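L-tyrosine isonitrile synthase (Pseudomonas aeruginosa, PDB 3E59) converts the amino group of L-tyrosine into an isonitrile, taking the carbon from C2 of D-ribulose 5-phosphate, in the biosynthesis of paerucumarin. Local coordinates at residues Arg14-Glu18 with Arg99-Phe103; Leu19-Arg24 with Phe266-Met270; Pro74-Leu78 with Lys296-Val300; Met84-Ser89 with Pro280-Ala285; Leu174-Ala179 with Ala239-Leu243. Residue numbers count along the deposited sequence, not the author numbering.

Contact 1: residues Arg14-Glu18 with Arg99-Phe103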
# COMPACT_ATOMS: atom_id res chain seq x y z
N ARG A 14 -8.11 19.95 10.47
CA ARG A 14 -9.33 19.25 10.06
C ARG A 14 -8.99 18.19 9.00
O ARG A 14 -9.55 17.09 9.02
CB ARG A 14 -10.37 20.23 9.51
CG ARG A 14 -11.04 21.11 10.56
CD ARG A 14 -12.11 22.01 9.93
NE ARG A 14 -13.23 21.23 9.39
CZ ARG A 14 -14.28 21.75 8.75
NH1 ARG A 14 -14.37 23.06 8.54
NH2 ARG A 14 -15.24 20.95 8.30
N VAL A 15 -8.08 18.52 8.09
CA VAL A 15 -7.58 17.54 7.11
C VAL A 15 -6.98 16.37 7.87
O VAL A 15 -7.33 15.21 7.62
CB VAL A 15 -6.55 18.16 6.12
CG1 VAL A 15 -5.98 17.10 5.17
CG2 VAL A 15 -7.20 19.29 5.31
N LEU A 16 -6.10 16.68 8.82
CA LEU A 16 -5.36 15.65 9.55
C LEU A 16 -6.31 14.77 10.35
O LEU A 16 -6.17 13.55 10.36
CB LEU A 16 -4.29 16.28 10.46
CG LEU A 16 -3.40 15.30 11.24
CD1 LEU A 16 -2.62 14.34 10.33
CD2 LEU A 16 -2.45 16.04 12.17
N LYS A 17 -7.29 15.39 11.02
CA LYS A 17 -8.28 14.66 11.82
C LYS A 17 -9.05 13.66 10.94
O LYS A 17 -9.39 12.57 11.40
CB LYS A 17 -9.23 15.61 12.54
N GLU A 18 -9.28 14.04 9.69
CA GLU A 18 -9.86 13.16 8.67
C GLU A 18 -8.99 11.93 8.36
O GLU A 18 -9.50 10.82 8.20
CB GLU A 18 -10.14 13.97 7.39
CG GLU A 18 -10.84 13.21 6.30
CD GLU A 18 -12.27 12.84 6.68
OE1 GLU A 18 -12.98 13.72 7.21
OE2 GLU A 18 -12.66 11.67 6.45
N ARG A 99 -14.54 14.35 0.90
CA ARG A 99 -14.78 14.88 2.26
C ARG A 99 -13.88 16.08 2.61
O ARG A 99 -14.33 17.02 3.24
CB ARG A 99 -14.66 13.79 3.33
CG ARG A 99 -15.70 12.69 3.20
CD ARG A 99 -15.91 11.92 4.49
NE ARG A 99 -17.17 12.31 5.15
CZ ARG A 99 -17.27 13.18 6.15
NH1 ARG A 99 -16.20 13.79 6.64
NH2 ARG A 99 -18.46 13.45 6.66
N ILE A 100 -12.60 16.02 2.21
CA ILE A 100 -11.68 17.15 2.35
C ILE A 100 -12.19 18.36 1.54
O ILE A 100 -12.17 19.48 2.04
CB ILE A 100 -10.22 16.77 1.94
CG1 ILE A 100 -9.61 15.79 2.95
CG2 ILE A 100 -9.35 18.01 1.79
CD1 ILE A 100 -8.26 15.21 2.56
N GLN A 101 -12.66 18.11 0.32
CA GLN A 101 -13.17 19.17 -0.56
C GLN A 101 -14.44 19.86 -0.02
O GLN A 101 -14.80 20.96 -0.46
CB GLN A 101 -13.38 18.64 -1.99
CG GLN A 101 -13.51 19.76 -3.04
CD GLN A 101 -13.14 19.33 -4.45
OE1 GLN A 101 -13.50 18.24 -4.89
NE2 GLN A 101 -12.44 20.20 -5.17
N LEU A 102 -15.11 19.22 0.94
CA LEU A 102 -16.30 19.79 1.57
C LEU A 102 -16.00 21.06 2.35
O LEU A 102 -16.81 21.99 2.35
CB LEU A 102 -17.01 18.77 2.48
CG LEU A 102 -17.88 17.67 1.86
CD1 LEU A 102 -18.51 16.84 2.96
CD2 LEU A 102 -18.97 18.22 0.93
N PHE A 103 -14.85 21.11 3.02
CA PHE A 103 -14.41 22.31 3.73
C PHE A 103 -13.25 23.07 3.07
O PHE A 103 -13.04 24.25 3.37
CB PHE A 103 -14.08 22.01 5.20
CG PHE A 103 -13.05 20.93 5.41
CD1 PHE A 103 -13.45 19.63 5.71
CD2 PHE A 103 -11.69 21.22 5.33
CE1 PHE A 103 -12.50 18.62 5.91
CE2 PHE A 103 -10.74 20.22 5.54
CZ PHE A 103 -11.14 18.91 5.83
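The polar link of this helix pair is a salt bridge: Arg-99 NH1 stands 3.3 Å from Glu-18 OE1, and the N-H points poorly enough at the oxygen that the hydrogen bond within the bridge is weak. One helical turn towards the N-terminus from Glu-18, Arg-14 extends over the ring of Phe-103. Its CB lies 4.3 Å from the ring centroid, 24° off the normal, in a CH-pi contact, and its NH2 reaches to 3.4 Å from Phe-103 CD1, so that this ring atom lies over one face of the guanidinium. Beneath these polar ends the packing is apolar. Val-15 sends CG2 to the ring edge, 3.7 Å from Phe-103 CE2, while its CG1 meets Ile-100 CD1 at 3.9 Å; the methylene chain of Glu-18 adds a looser touch, CG to Ile-100 CG1 at 4.4 Å. The two helical segments run almost antiparallel, at 162° with axes 10.3 Å apart, and Val-15 faces Ile-100 in register. Val-15 and Ile-100 both also touch Ile-60, at the start of the central strand 60-64 of the parallel sheet, and helix 35-55 packs on Leu-16. The chemistry is thus layered, with two arginines, one paired with a carboxylate and one laying its CB on an aromatic ring, bordering an aliphatic seam that continues down to the sheet.

Contact 2: residues Leu19-Arg24 with Phe266-Met270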
# COMPACT_ATOMS: atom_id res chain seq x y z
N LEU A 19 -7.67 12.12 8.28
CA LEU A 19 -6.73 11.01 8.05
C LEU A 19 -6.56 10.14 9.28
O LEU A 19 -6.42 8.93 9.17
CB LEU A 19 -5.35 11.56 7.63
CG LEU A 19 -5.29 12.57 6.48
CD1 LEU A 19 -3.91 13.24 6.40
CD2 LEU A 19 -5.65 11.90 5.15
N LEU A 20 -6.56 10.76 10.46
CA LEU A 20 -6.27 10.08 11.72
C LEU A 20 -7.28 8.98 12.06
O LEU A 20 -6.94 8.00 12.74
CB LEU A 20 -6.18 11.10 12.87
CG LEU A 20 -4.88 11.93 13.00
CD1 LEU A 20 -5.07 13.03 14.00
CD2 LEU A 20 -3.69 11.03 13.38
N LEU A 21 -8.53 9.16 11.60
CA LEU A 21 -9.59 8.15 11.70
C LEU A 21 -9.24 6.81 11.07
O LEU A 21 -9.75 5.78 11.50
CB LEU A 21 -10.87 8.66 11.05
CG LEU A 21 -11.54 9.89 11.63
CD1 LEU A 21 -12.54 10.46 10.62
CD2 LEU A 21 -12.20 9.58 12.99
N TYR A 22 -8.39 6.83 10.04
CA TYR A 22 -8.07 5.65 9.23
C TYR A 22 -6.59 5.24 9.33
O TYR A 22 -6.08 4.52 8.45
CB TYR A 22 -8.45 5.91 7.77
CG TYR A 22 -9.90 6.33 7.61
CD1 TYR A 22 -10.93 5.38 7.67
CD2 TYR A 22 -10.25 7.67 7.43
CE1 TYR A 22 -12.26 5.76 7.55
CE2 TYR A 22 -11.58 8.05 7.31
CZ TYR A 22 -12.57 7.09 7.36
OH TYR A 22 -13.88 7.46 7.24
N ARG A 23 -5.92 5.67 10.39
CA ARG A 23 -4.48 5.45 10.51
C ARG A 23 -4.14 3.99 10.85
O ARG A 23 -4.77 3.37 11.73
CB ARG A 23 -3.87 6.42 11.53
CG ARG A 23 -2.34 6.41 11.55
CD ARG A 23 -1.75 7.45 12.49
NE ARG A 23 -2.11 7.24 13.89
CZ ARG A 23 -1.32 6.74 14.84
NH1 ARG A 23 -0.06 6.39 14.56
NH2 ARG A 23 -1.78 6.61 16.08
N ARG A 24 -3.18 3.42 10.13
CA ARG A 24 -2.60 2.13 10.51
C ARG A 24 -1.65 2.35 11.68
O ARG A 24 -0.79 3.24 11.63
CB ARG A 24 -1.81 1.53 9.36
CG ARG A 24 -2.63 1.14 8.21
CD ARG A 24 -1.80 0.49 7.15
NE ARG A 24 -2.58 0.46 5.91
CZ ARG A 24 -3.18 -0.60 5.39
NH1 ARG A 24 -3.10 -1.80 5.96
NH2 ARG A 24 -3.86 -0.46 4.27
N PHE A 266 2.69 8.29 6.45
CA PHE A 266 1.47 8.16 7.24
C PHE A 266 0.68 6.92 6.79
O PHE A 266 0.12 6.91 5.70
CB PHE A 266 0.63 9.42 7.09
CG PHE A 266 -0.64 9.42 7.92
CD1 PHE A 266 -1.78 8.74 7.49
CD2 PHE A 266 -0.69 10.12 9.13
CE1 PHE A 266 -2.95 8.74 8.25
CE2 PHE A 266 -1.85 10.13 9.89
CZ PHE A 266 -2.98 9.43 9.45
N GLY A 267 0.63 5.89 7.63
CA GLY A 267 -0.10 4.66 7.28
C GLY A 267 -1.61 4.86 7.33
O GLY A 267 -2.14 5.44 8.28
N ILE A 268 -2.30 4.38 6.30
CA ILE A 268 -3.75 4.62 6.19
C ILE A 268 -4.50 3.35 5.77
O ILE A 268 -4.04 2.58 4.91
CB ILE A 268 -4.06 5.82 5.21
CG1 ILE A 268 -5.53 6.24 5.30
CG2 ILE A 268 -3.64 5.50 3.76
CD1 ILE A 268 -5.79 7.67 4.87
N HIS A 269 -5.66 3.15 6.40
CA HIS A 269 -6.55 2.05 6.07
C HIS A 269 -7.50 2.45 4.96
O HIS A 269 -7.82 3.63 4.79
CB HIS A 269 -7.33 1.58 7.30
CG HIS A 269 -6.54 0.69 8.22
ND1 HIS A 269 -6.22 -0.61 7.90
CD2 HIS A 269 -6.06 0.91 9.47
CE1 HIS A 269 -5.55 -1.16 8.90
NE2 HIS A 269 -5.46 -0.26 9.87
N MET A 270 -7.93 1.46 4.19
CA MET A 270 -8.81 1.67 3.03
C MET A 270 -10.12 0.86 3.09
O MET A 270 -11.03 1.08 2.30
CB MET A 270 -8.07 1.36 1.73
CG MET A 270 -6.84 2.22 1.45
SD MET A 270 -6.03 1.70 -0.06
CE MET A 270 -5.52 0.03 0.39
O HOH W 1 0.97 4.86 10.19
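Backbone hydrogen bonds come first. His-269 N donates to Tyr-22 O at 2.5 Å, a short bond, and Arg-24 N donates to Gly-267 O at 2.9 Å; they flank Arg-23 and Ile-268, whose CA atoms are 4.5 Å apart in a single beta bridge. Two CA-H...O contacts accompany the pairing: Ile-268 CA lies 3.2 Å from Tyr-22 O, and Arg-23 CA lies 3.2 Å from Gly-267 O. One water accepts from Gly-267 N while donating to Arg-24 O, both at 2.8 Å. Among side-chain bonds, Arg-24 NE donates to Ile-268 O at 2.8 Å, with a weak second bond from NH2 to the same oxygen at 3.1 Å. A type I turn, Leu-20 to Arg-23, follows on from helix 11-20 and delivers the extended Arg-23 and Arg-24 alongside the end of strand 265-267, the outermost strand of the parallel sheet on this side; on the other flank Phe-266 and Ile-268 make backbone hydrogen bonds to Arg-253 and Ser-255. CH-pi contacts follow: Arg-24 CG sits 3.6 Å from the His-269 ring centroid, and Arg-23 CG 4.2 Å from that of Phe-266. His-269 NE2 is bound to Asp-276, and the Arg-23 guanidinium to Glu-38. In the apolar packing, Phe-266 CZ meets Leu-19 CB at 3.7 Å and Phe-266 CE2 meets Leu-20 CD2 at 4.0 Å, while Tyr-22 CB touches Ile-268 CG1 at 3.8 Å.

Contact 3: residues Pro74-Leu78 with Lys296-Val300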
# COMPACT_ATOMS: atom_id res chain seq x y z
N PRO A 74 -2.35 -18.54 -4.95
CA PRO A 74 -3.78 -18.71 -5.22
C PRO A 74 -4.60 -19.01 -3.96
O PRO A 74 -5.82 -18.95 -3.98
CB PRO A 74 -3.84 -19.91 -6.18
CG PRO A 74 -2.42 -20.17 -6.61
CD PRO A 74 -1.54 -19.62 -5.54
N GLY A 75 -3.92 -19.34 -2.87
CA GLY A 75 -4.60 -19.62 -1.61
C GLY A 75 -4.92 -18.36 -0.81
O GLY A 75 -5.64 -18.44 0.18
N LYS A 76 -4.37 -17.22 -1.24
CA LYS A 76 -4.52 -15.94 -0.52
C LYS A 76 -5.51 -14.98 -1.19
O LYS A 76 -6.13 -14.16 -0.52
CB LYS A 76 -3.16 -15.23 -0.35
CG LYS A 76 -2.12 -15.95 0.50
CD LYS A 76 -1.24 -14.98 1.34
CE LYS A 76 -0.78 -13.76 0.57
NZ LYS A 76 0.24 -12.94 1.30
N VAL A 77 -5.63 -15.09 -2.51
CA VAL A 77 -6.45 -14.20 -3.31
C VAL A 77 -7.40 -15.00 -4.20
O VAL A 77 -7.18 -16.20 -4.42
CB VAL A 77 -5.57 -13.25 -4.18
CG1 VAL A 77 -4.78 -12.30 -3.31
CG2 VAL A 77 -4.65 -14.04 -5.11
N LEU A 78 -8.46 -14.35 -4.70
CA LEU A 78 -9.43 -15.03 -5.58
C LEU A 78 -8.89 -15.25 -7.00
O LEU A 78 -9.11 -16.31 -7.59
CB LEU A 78 -10.75 -14.26 -5.66
CG LEU A 78 -11.64 -14.20 -4.42
CD1 LEU A 78 -12.55 -13.01 -4.52
CD2 LEU A 78 -12.45 -15.47 -4.26
N LYS A 296 -7.96 -12.30 5.26
CA LYS A 296 -7.20 -13.30 4.52
C LYS A 296 -8.14 -14.43 4.07
O LYS A 296 -8.97 -14.89 4.85
CB LYS A 296 -6.06 -13.84 5.39
N ARG A 297 -8.04 -14.85 2.81
CA ARG A 297 -8.92 -15.88 2.23
C ARG A 297 -8.96 -17.17 3.06
O ARG A 297 -10.02 -17.76 3.24
CB ARG A 297 -8.52 -16.19 0.78
CG ARG A 297 -9.57 -16.95 -0.01
CD ARG A 297 -9.11 -17.22 -1.45
NE ARG A 297 -10.07 -18.04 -2.19
CZ ARG A 297 -9.77 -18.82 -3.23
NH1 ARG A 297 -8.52 -18.90 -3.68
NH2 ARG A 297 -10.72 -19.53 -3.82
N SER A 298 -7.80 -17.61 3.56
CA SER A 298 -7.73 -18.81 4.39
C SER A 298 -8.58 -18.65 5.66
O SER A 298 -9.28 -19.59 6.06
CB SER A 298 -6.29 -19.17 4.73
OG SER A 298 -5.75 -18.31 5.72
N GLU A 299 -8.56 -17.46 6.27
CA GLU A 299 -9.33 -17.21 7.49
C GLU A 299 -10.84 -17.26 7.25
O GLU A 299 -11.58 -17.80 8.08
CB GLU A 299 -8.93 -15.88 8.13
N VAL A 300 -11.30 -16.71 6.13
CA VAL A 300 -12.73 -16.68 5.81
C VAL A 300 -13.28 -18.07 5.44
O VAL A 300 -14.42 -18.40 5.76
CB VAL A 300 -13.09 -15.55 4.77
CG1 VAL A 300 -12.57 -15.88 3.38
CG2 VAL A 300 -14.59 -15.30 4.73
O HOH W 2 -5.09 -16.56 3.05
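Arg-297 lies stretched across the curved backbone of 74-78, with chi1 to chi3 all t, so that its guanidinium sits among main-chain atoms of the loop. NH1 comes to 2.7 Å from Pro-74 O, which is at the edge of the guanidinium plane, and to 3.1 Å from Val-77 O; Leu-78 CA covers one face, and Leu-78 CD2 approaches NE to 4.1 Å. Nearer the root of the side chain, Arg-297 CB rests 3.4 Å from Lys-76 O and 3.7 Å from Gly-75 O. The NE end has another partner, the hydroxyl of Tyr-317 on strand 313-318. Arg-297 is the first residue of helix 297-302, directly after the N-cap residue Lys-296, whose carbonyl O accepts from Val-300 N at 3.2 Å. This short helix follows edge strand 292-295 of the mixed sheet, whereas 74-78 belongs to the long connection between strand 60-64 of the parallel sheet and helix 84-103; the contact therefore ties that connection to the mixed sheet at the protein surface. A water joins the backbones as well, accepting from Ser-298 N at 3.0 Å and donating a weak bond to Gly-75 O at 3.5 Å. Lys-76 and Val-77 direct their CA-to-CB bonds away from the helix, and Lys-76 NZ pairs with His-282 and Asp-209. Leu-78 packs on Val-284 and Tyr-317, and Arg-297 also touches Val-284.

Contact 4: residues Met84-Ser89 with Pro280-Ala285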
# COMPACT_ATOMS: atom_id res chain seq x y z
N MET A 84 -13.32 -6.92 -5.69
CA MET A 84 -14.08 -6.09 -4.73
C MET A 84 -13.20 -5.46 -3.62
O MET A 84 -13.45 -4.34 -3.17
CB MET A 84 -15.25 -6.89 -4.15
CG MET A 84 -16.22 -6.07 -3.30
SD MET A 84 -17.17 -4.85 -4.23
CE MET A 84 -18.46 -5.89 -4.90
N ALA A 85 -12.15 -6.15 -3.21
CA ALA A 85 -11.21 -5.58 -2.24
C ALA A 85 -10.51 -4.31 -2.79
O ALA A 85 -10.50 -3.28 -2.11
CB ALA A 85 -10.20 -6.62 -1.79
N GLU A 86 -9.94 -4.38 -3.99
CA GLU A 86 -9.39 -3.18 -4.64
C GLU A 86 -10.46 -2.12 -4.86
O GLU A 86 -10.22 -0.92 -4.61
CB GLU A 86 -8.75 -3.49 -5.99
CG GLU A 86 -7.32 -3.99 -5.92
CD GLU A 86 -7.24 -5.47 -5.65
OE1 GLU A 86 -8.29 -6.11 -5.43
OE2 GLU A 86 -6.13 -6.00 -5.67
N ARG A 87 -11.64 -2.55 -5.32
CA ARG A 87 -12.71 -1.64 -5.73
C ARG A 87 -13.17 -0.76 -4.58
O ARG A 87 -13.25 0.46 -4.72
CB ARG A 87 -13.90 -2.39 -6.32
CG ARG A 87 -15.07 -1.46 -6.69
CD ARG A 87 -16.19 -2.22 -7.39
NE ARG A 87 -15.70 -3.16 -8.40
CZ ARG A 87 -15.53 -2.86 -9.69
NH1 ARG A 87 -15.82 -1.65 -10.15
NH2 ARG A 87 -15.09 -3.79 -10.53
N LEU A 88 -13.45 -1.38 -3.44
CA LEU A 88 -13.89 -0.63 -2.26
C LEU A 88 -12.78 0.21 -1.66
O LEU A 88 -13.04 1.28 -1.11
CB LEU A 88 -14.47 -1.58 -1.22
CG LEU A 88 -15.80 -2.23 -1.61
CD1 LEU A 88 -16.09 -3.35 -0.66
CD2 LEU A 88 -16.94 -1.19 -1.58
N SER A 89 -11.53 -0.25 -1.77
CA SER A 89 -10.39 0.53 -1.29
C SER A 89 -10.20 1.80 -2.13
O SER A 89 -9.99 2.90 -1.57
CB SER A 89 -9.11 -0.30 -1.29
OG SER A 89 -9.24 -1.40 -0.42
N PRO A 280 -5.59 -5.09 0.28
CA PRO A 280 -6.52 -5.78 -0.64
C PRO A 280 -5.89 -6.72 -1.68
O PRO A 280 -6.55 -7.66 -2.12
CB PRO A 280 -7.27 -4.64 -1.32
CG PRO A 280 -6.49 -3.40 -1.05
CD PRO A 280 -5.77 -3.63 0.24
N TRP A 281 -4.63 -6.50 -2.05
CA TRP A 281 -3.95 -7.39 -3.00
C TRP A 281 -3.36 -8.65 -2.34
O TRP A 281 -2.76 -9.47 -3.02
CB TRP A 281 -2.91 -6.65 -3.84
CG TRP A 281 -1.95 -5.79 -3.05
CD1 TRP A 281 -0.67 -6.11 -2.66
CD2 TRP A 281 -2.19 -4.46 -2.56
NE1 TRP A 281 -0.11 -5.07 -1.95
CE2 TRP A 281 -1.01 -4.04 -1.87
CE3 TRP A 281 -3.27 -3.57 -2.65
CZ2 TRP A 281 -0.90 -2.78 -1.27
CZ3 TRP A 281 -3.16 -2.30 -2.04
CH2 TRP A 281 -1.98 -1.93 -1.35
N HIS A 282 -3.53 -8.77 -1.02
CA HIS A 282 -3.10 -9.93 -0.24
C HIS A 282 -4.27 -10.60 0.48
O HIS A 282 -4.07 -11.53 1.25
CB HIS A 282 -2.03 -9.53 0.79
CG HIS A 282 -0.68 -9.27 0.20
ND1 HIS A 282 0.23 -10.28 -0.01
CD2 HIS A 282 -0.10 -8.14 -0.24
CE1 HIS A 282 1.33 -9.77 -0.54
NE2 HIS A 282 1.15 -8.47 -0.70
N GLY A 283 -5.49 -10.14 0.21
CA GLY A 283 -6.67 -10.68 0.87
C GLY A 283 -7.94 -10.59 0.05
O GLY A 283 -7.89 -10.40 -1.17
N VAL A 284 -9.08 -10.75 0.72
CA VAL A 284 -10.39 -10.77 0.06
C VAL A 284 -11.38 -9.90 0.81
O VAL A 284 -11.34 -9.82 2.04
CB VAL A 284 -11.00 -12.20 -0.08
CG1 VAL A 284 -10.20 -13.06 -1.04
CG2 VAL A 284 -11.14 -12.89 1.29
N ALA A 285 -12.28 -9.27 0.06
CA ALA A 285 -13.39 -8.52 0.66
C ALA A 285 -14.39 -9.53 1.19
O ALA A 285 -14.64 -10.55 0.56
CB ALA A 285 -14.03 -7.59 -0.37
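The Ala-85 methyl is the central bump, pointing from the first turn of the helix into the hollow inside the bend of 280-285. Pro-280 closes one side of this hollow, its CB 3.6 Å from Ala-85 CB, and Ala-285 another, its CB 4.2 Å from the same atom; behind lie Val-284 C at 4.3 Å and Gly-283 O at 4.5 Å. Small residues let the backbones come close: the CA atoms of Ala-85 and Ala-285 are 4.7 Å apart. The Pro-280 ring in turn fits against the helix, its CG 3.5 Å from Ser-89 OG and its CB 3.8 Å from Glu-86 N. Ser-89 folds back to donate from OG to Ala-85 O at 2.8 Å. At the flanks, Met-84 CG covers Ala-285 CB at 4.0 Å, and Glu-86 OE2, bonded to Tyr-133, passes 3.8 Å from Trp-281 CB. The arrangement is helix-on-sheet packing, with the start of helix 84-103 seated on strand 284-287 of the mixed sheet and the bend preceding it.

Contact 5: residues Leu174-Ala179 with Ala239-Leu243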
# COMPACT_ATOMS: atom_id res chain seq x y z
N LEU A 174 16.07 2.74 -11.41
CA LEU A 174 15.61 3.02 -10.04
C LEU A 174 16.67 2.68 -8.99
O LEU A 174 16.95 3.47 -8.09
CB LEU A 174 14.32 2.25 -9.71
CG LEU A 174 13.76 2.41 -8.28
CD1 LEU A 174 13.25 3.82 -8.04
CD2 LEU A 174 12.70 1.38 -7.93
N ILE A 175 17.24 1.48 -9.11
CA ILE A 175 18.30 0.99 -8.24
C ILE A 175 19.53 1.89 -8.33
O ILE A 175 20.03 2.35 -7.31
CB ILE A 175 18.70 -0.45 -8.63
CG1 ILE A 175 17.53 -1.42 -8.41
CG2 ILE A 175 19.93 -0.92 -7.84
CD1 ILE A 175 17.72 -2.77 -9.14
N GLY A 176 20.02 2.13 -9.54
CA GLY A 176 21.21 2.96 -9.74
C GLY A 176 21.09 4.35 -9.15
O GLY A 176 22.04 4.88 -8.57
N GLY A 177 19.91 4.95 -9.30
CA GLY A 177 19.70 6.32 -8.86
C GLY A 177 19.31 6.46 -7.40
O GLY A 177 19.70 7.42 -6.76
N TYR A 178 18.55 5.48 -6.89
CA TYR A 178 17.81 5.64 -5.62
C TYR A 178 17.99 4.56 -4.52
O TYR A 178 17.63 4.83 -3.37
CB TYR A 178 16.31 5.88 -5.92
CG TYR A 178 16.09 7.26 -6.49
CD1 TYR A 178 16.13 8.38 -5.66
CD2 TYR A 178 15.89 7.45 -7.86
CE1 TYR A 178 15.98 9.66 -6.18
CE2 TYR A 178 15.72 8.74 -8.39
CZ TYR A 178 15.77 9.84 -7.53
OH TYR A 178 15.60 11.12 -8.02
N ALA A 179 18.54 3.39 -4.85
CA ALA A 179 18.71 2.32 -3.83
C ALA A 179 19.95 2.49 -2.97
O ALA A 179 20.98 2.95 -3.45
CB ALA A 179 18.73 0.93 -4.47
N ALA A 239 13.86 2.73 -2.22
CA ALA A 239 14.32 3.40 -3.45
C ALA A 239 13.16 4.10 -4.18
O ALA A 239 13.26 5.27 -4.53
CB ALA A 239 15.01 2.39 -4.39
N TRP A 240 12.06 3.37 -4.39
CA TRP A 240 10.84 3.95 -5.00
C TRP A 240 10.35 5.16 -4.22
O TRP A 240 10.03 6.20 -4.80
CB TRP A 240 9.74 2.87 -5.08
CG TRP A 240 8.42 3.24 -5.79
CD1 TRP A 240 7.16 2.95 -5.35
CD2 TRP A 240 8.25 3.90 -7.06
NE1 TRP A 240 6.21 3.39 -6.25
CE2 TRP A 240 6.85 3.98 -7.31
CE3 TRP A 240 9.14 4.43 -8.01
CZ2 TRP A 240 6.32 4.57 -8.47
CZ3 TRP A 240 8.60 5.04 -9.17
CH2 TRP A 240 7.21 5.09 -9.38
N GLY A 241 10.29 5.04 -2.89
CA GLY A 241 9.93 6.17 -2.03
C GLY A 241 10.83 7.38 -2.19
O GLY A 241 10.35 8.53 -2.24
N ALA A 242 12.13 7.13 -2.28
CA ALA A 242 13.13 8.18 -2.48
C ALA A 242 12.98 8.87 -3.84
O ALA A 242 13.01 10.11 -3.94
CB ALA A 242 14.53 7.62 -2.30
N LEU A 243 12.79 8.06 -4.89
CA LEU A 243 12.45 8.57 -6.21
C LEU A 243 11.22 9.49 -6.17
O LEU A 243 11.26 10.60 -6.68
CB LEU A 243 12.26 7.40 -7.20
CG LEU A 243 11.87 7.78 -8.65
CD1 LEU A 243 12.37 6.75 -9.65
CD2 LEU A 243 10.36 8.00 -8.81
O HOH W 3 12.94 11.40 -9.07
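Tyr-178, with chi1 m and chi2 -76°, lays its ring flat on the backbone of helix 219-247: Leu-243 CA lies 3.6 Å from the ring centroid, only 6° off the normal, a close CH-pi contact, and Leu-243 N is 3.4 Å from Tyr-178 CD1. The ring also meets Ala-242 CB, 3.8 Å from CD1, and Leu-243 CB, 3.7 Å from CD2. Leu-174, in the t, p rotamer, sends CD1 to 3.5 Å from Leu-243 CD1 and to 4.2 Å from Trp-240 CE3, at the indole edge. Between them Ala-239 CB meets Tyr-178 CB and Ala-179 CB, each at 4.0 Å. The segment axes, 9.2 Å apart, cross at 66°. At the tip, Tyr-178 OH is 2.9 Å from a water that donates to Leu-243 O at 3.0 Å, and it also bonds to Asp-246. The chemistry is that of an apolar crossing over small alanines, with one aromatic ring whose hydroxyl stays in a polar, hydrated setting.

Contacts 1 and 2 use successive parts of the N-terminal segment, helix 11-20 and the turn after it, with centres 13 Å apart. Helix 84-103 links contact 1, at its C-terminal end, to contact 4, at its start, 24 Å away between centres. Contact 2 touches contact 4 through Met-270, whose CB is 3.6 Å from Ser-89 CB and whose CE is 3.7 Å from Pro-280 CD. Contacts 3 and 4, 11 Å apart between centres, share the mixed-sheet region: Lys-76 NZ and His-282 ND1 are 3.0 Å apart, a probable hydrogen bond. Contact 5 touches none of the others; its centre is 28 Å from that of contact 4, on the opposite side of the chain's centre.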